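Local coordinates for cell shape-determining protein MreC (Listeria monocytogenes, PDB 2J5U) that probably takes part in forming and maintaining bacterial cell shape, and assembles as a homooligomer of dimers, at residues K196-K201 with T207-P212; N150-D153 with L158-L161. All coordinates share one frame; numbering follows the deposited sequence.

Interaction 1 of 2, residues K196-K201 with T207-P212; sequences KVETDK and TAFIKP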
# COMPACT_ATOMS: atom_id res chain seq x y z
N LYS A 196 -37.73 0.29 67.16
CA LYS A 196 -36.68 0.51 68.15
C LYS A 196 -35.45 -0.28 67.70
O LYS A 196 -35.57 -1.32 67.05
CB LYS A 196 -37.19 0.01 69.50
CG LYS A 196 -36.59 0.64 70.74
CD LYS A 196 -37.20 0.06 72.04
CE LYS A 196 -36.71 -1.36 72.35
NZ LYS A 196 -37.27 -1.94 73.62
N VAL A 197 -34.26 0.20 68.05
CA VAL A 197 -33.02 -0.49 67.69
C VAL A 197 -32.05 -0.49 68.87
O VAL A 197 -31.98 0.48 69.62
CB VAL A 197 -32.29 0.18 66.51
CG1 VAL A 197 -31.00 -0.55 66.22
CG2 VAL A 197 -33.18 0.20 65.28
N GLU A 198 -31.30 -1.57 69.03
CA GLU A 198 -30.33 -1.64 70.11
C GLU A 198 -29.25 -2.65 69.81
O GLU A 198 -29.40 -3.49 68.92
CB GLU A 198 -31.03 -1.99 71.43
CG GLU A 198 -31.27 -3.47 71.67
CD GLU A 198 -32.11 -3.73 72.92
OE1 GLU A 198 -32.12 -4.90 73.39
OE2 GLU A 198 -32.76 -2.78 73.42
N THR A 199 -28.14 -2.55 70.54
CA THR A 199 -27.00 -3.44 70.38
C THR A 199 -27.09 -4.50 71.45
O THR A 199 -27.51 -4.21 72.56
CB THR A 199 -25.68 -2.69 70.56
OG1 THR A 199 -25.50 -1.77 69.48
CG2 THR A 199 -24.51 -3.66 70.62
N ASP A 200 -26.70 -5.73 71.13
CA ASP A 200 -26.77 -6.80 72.11
C ASP A 200 -25.51 -6.81 72.98
O ASP A 200 -24.48 -6.26 72.60
CB ASP A 200 -26.96 -8.16 71.44
CG ASP A 200 -25.73 -8.60 70.67
OD1 ASP A 200 -25.32 -7.86 69.76
OD2 ASP A 200 -25.18 -9.68 70.99
N LYS A 201 -25.63 -7.43 74.16
CA LYS A 201 -24.53 -7.51 75.12
C LYS A 201 -23.17 -7.83 74.53
O LYS A 201 -22.20 -7.13 74.80
CB LYS A 201 -24.88 -8.53 76.23
CG LYS A 201 -25.62 -9.76 75.73
CD LYS A 201 -25.93 -10.72 76.87
CE LYS A 201 -26.52 -12.02 76.32
NZ LYS A 201 -26.60 -13.09 77.35
N THR A 207 -30.15 -5.59 67.22
CA THR A 207 -31.47 -6.18 67.30
C THR A 207 -32.46 -5.06 67.11
O THR A 207 -32.37 -4.04 67.77
CB THR A 207 -31.71 -6.83 68.66
OG1 THR A 207 -30.69 -7.80 68.92
CG2 THR A 207 -33.07 -7.53 68.69
N ALA A 208 -33.40 -5.25 66.20
CA ALA A 208 -34.41 -4.24 65.97
C ALA A 208 -35.73 -4.80 66.48
O ALA A 208 -35.95 -6.01 66.48
CB ALA A 208 -34.52 -3.92 64.49
N PHE A 209 -36.59 -3.91 66.96
CA PHE A 209 -37.89 -4.33 67.44
C PHE A 209 -38.85 -3.81 66.39
O PHE A 209 -38.77 -2.66 65.97
CB PHE A 209 -38.14 -3.77 68.83
CG PHE A 209 -37.20 -4.33 69.85
CD1 PHE A 209 -35.91 -3.83 69.98
CD2 PHE A 209 -37.56 -5.45 70.60
CE1 PHE A 209 -34.99 -4.43 70.84
CE2 PHE A 209 -36.65 -6.06 71.47
CZ PHE A 209 -35.37 -5.55 71.59
N ILE A 210 -39.74 -4.69 65.96
CA ILE A 210 -40.63 -4.36 64.88
C ILE A 210 -42.11 -4.39 65.16
O ILE A 210 -42.61 -5.26 65.87
CB ILE A 210 -40.28 -5.26 63.69
CG1 ILE A 210 -38.83 -4.97 63.29
CG2 ILE A 210 -41.25 -5.05 62.53
CD1 ILE A 210 -38.23 -5.96 62.33
N LYS A 211 -42.81 -3.42 64.58
CA LYS A 211 -44.25 -3.30 64.71
C LYS A 211 -44.89 -4.03 63.54
O LYS A 211 -44.85 -3.54 62.41
CB LYS A 211 -44.65 -1.83 64.68
CG LYS A 211 -46.15 -1.61 64.69
CD LYS A 211 -46.47 -0.15 64.42
CE LYS A 211 -47.98 0.06 64.33
NZ LYS A 211 -48.32 1.47 63.96
N PRO A 212 -45.49 -5.20 63.79
CA PRO A 212 -46.12 -5.91 62.69
C PRO A 212 -47.11 -5.03 61.97
O PRO A 212 -47.83 -4.26 62.60
CB PRO A 212 -46.77 -7.11 63.37
CG PRO A 212 -47.02 -6.63 64.74
CD PRO A 212 -45.78 -5.87 65.07
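The carbonyl oxygen of Lys196 is gripped twice from the partner strand: Phe209 N donates to Lys196 O at 2.8 Å, and Ala208 CA adds a C-H...O contact at 3.3 Å from Lys196 O. The return bond from Lys196 N to Phe209 O is weak. Two residues on, Glu198 and Thr207 form the second antiparallel hydrogen-bonded pair, with Thr207 N 2.8 Å from Glu198 O; between them Val197 faces Ala208, whose small methyl suits their close, non-hydrogen-bonded pairing. Lys196, Glu198, Thr207 and Phe209 share one face of the sheet, where Lys196 and Glu198 both meet the Phe209 ring. Lys196 runs alongside Phe209 in the same direction until a bend at chi3 (74°) folds its end over the ring. CE makes a CH-pi contact there, and Lys196 NZ stands 4.3 Å from the Phe209 ring centroid, almost on the normal, as a cation-pi pair. Glu198 comes instead to the ring's edge, its CG in the ring plane and its CD 3.6 Å from Phe209 CE1, with the carboxylate turned 71° from the ring. The cation thus meets the electron-rich face and the carboxylate the electropositive edge, an electrostatic match that probably steadies this partly exposed aromatic.

Interaction 2 of 2, residues N150-D153 with L158-L161; sequences NGYD and LLEL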
# COMPACT_ATOMS: atom_id res chain seq x y z
N ASN A 150 -37.55 -13.42 65.49
CA ASN A 150 -37.66 -14.50 66.45
C ASN A 150 -38.05 -14.01 67.84
O ASN A 150 -37.20 -13.65 68.64
CB ASN A 150 -36.32 -15.21 66.53
CG ASN A 150 -36.31 -16.33 67.53
OD1 ASN A 150 -35.39 -16.44 68.34
ND2 ASN A 150 -37.32 -17.17 67.47
N GLY A 151 -39.35 -14.01 68.12
CA GLY A 151 -39.80 -13.57 69.43
C GLY A 151 -40.81 -12.45 69.39
O GLY A 151 -40.63 -11.45 68.69
N TYR A 152 -41.89 -12.61 70.15
CA TYR A 152 -42.93 -11.59 70.22
C TYR A 152 -43.14 -11.19 71.68
O TYR A 152 -43.14 -12.04 72.58
CB TYR A 152 -44.23 -12.12 69.62
CG TYR A 152 -45.35 -11.11 69.68
CD1 TYR A 152 -46.44 -11.30 70.53
CD2 TYR A 152 -45.33 -9.97 68.89
CE1 TYR A 152 -47.48 -10.37 70.59
CE2 TYR A 152 -46.36 -9.03 68.95
CZ TYR A 152 -47.43 -9.23 69.79
OH TYR A 152 -48.45 -8.32 69.81
N ASP A 153 -43.31 -9.90 71.91
CA ASP A 153 -43.53 -9.39 73.26
C ASP A 153 -44.98 -8.90 73.34
O ASP A 153 -45.35 -7.93 72.68
CB ASP A 153 -42.55 -8.25 73.54
CG ASP A 153 -42.56 -7.82 74.99
OD1 ASP A 153 -43.52 -7.13 75.41
OD2 ASP A 153 -41.62 -8.19 75.72
N LEU A 158 -44.25 -5.97 70.02
CA LEU A 158 -43.15 -5.93 69.05
C LEU A 158 -42.44 -7.25 68.76
O LEU A 158 -42.21 -8.08 69.64
CB LEU A 158 -42.12 -4.89 69.49
CG LEU A 158 -42.62 -3.45 69.58
CD1 LEU A 158 -41.48 -2.54 69.98
CD2 LEU A 158 -43.20 -3.03 68.24
N LEU A 159 -42.07 -7.40 67.49
CA LEU A 159 -41.34 -8.56 66.99
C LEU A 159 -39.85 -8.28 67.12
O LEU A 159 -39.42 -7.13 66.94
CB LEU A 159 -41.67 -8.77 65.51
CG LEU A 159 -42.61 -9.88 65.03
CD1 LEU A 159 -43.31 -10.56 66.18
CD2 LEU A 159 -43.61 -9.27 64.04
N GLU A 160 -39.06 -9.30 67.45
CA GLU A 160 -37.61 -9.16 67.59
C GLU A 160 -36.85 -9.55 66.32
O GLU A 160 -36.92 -10.70 65.88
CB GLU A 160 -37.08 -10.02 68.73
CG GLU A 160 -37.04 -9.34 70.09
CD GLU A 160 -36.07 -10.04 71.04
OE1 GLU A 160 -34.85 -10.01 70.78
OE2 GLU A 160 -36.53 -10.61 72.06
N LEU A 161 -36.12 -8.61 65.74
CA LEU A 161 -35.32 -8.88 64.55
C LEU A 161 -33.91 -9.04 65.07
O LEU A 161 -33.28 -8.06 65.43
CB LEU A 161 -35.37 -7.70 63.59
CG LEU A 161 -35.30 -8.06 62.11
CD1 LEU A 161 -34.95 -6.80 61.34
CD2 LEU A 161 -34.27 -9.14 61.86
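Tyr152 lies across from Leu159 in an antiparallel non-hydrogen-bonded pair, and its side chain meets the neighbouring strand from the start. CB is 3.9 Å from Leu159 CD1, and CG follows at 4.1 Å from the same methyl. With CG anti to the backbone N (chi1 179°), the ring swings along the hairpin: Tyr152 CD2 comes to 3.4 Å from Leu159 CD1, which approaches at the ring edge, and to 3.7 Å from Leu158 O, which approaches obliquely. Farther out, Tyr152 CE2 passes 3.9 Å from Leu158 N, and the side chain also touches Thr127 and Lys157. An aromatic with a polar tip suits this partly exposed spot, while the buried Leu159 gives the ring an apolar neighbour. Next door, Asn150 and Gly151 together face Glu160, a beta bulge: Asn150 N bonds to Glu160 O at 2.8 Å, and Glu160 N to Gly151 O at 2.9 Å. At Gly151 (phi 124°) a side chain would collide with the carbonyl oxygen of Asn150, so glycine fits. The Asn150 amide donates to Asn133 O and Val131 O and accepts from Lys162 NZ, while Asp153 OD1 holds Thr156 N in the turn. Strand 158-165 is flanked on its other side by strand 205-212, where Leu158 and Glu160 touch Phe209.

How the interactions relate
After the long N-terminal helix 31-58 the chain builds two antiparallel beta barrels, and both contacts belong to the one that opens with strand 135-139. Interaction 2 comes first, closing a short turn where strand 145-153 doubles back as strand 158-165. The chain then goes through strand 175-178 to strand 190-199, and interaction 1 closes the next hairpin as strand 205-212 returns. The two hairpins follow in series, neither nested nor crossed. They are joined because strand 205-212 settles between 190-199 and 158-165: Ile210 N probably bonds to Leu159 O, and Leu161 N to Ala208 O. Four neighbouring strands of the barrel, 145-153, 158-165, 205-212 and 190-199, are thus joined edge to edge.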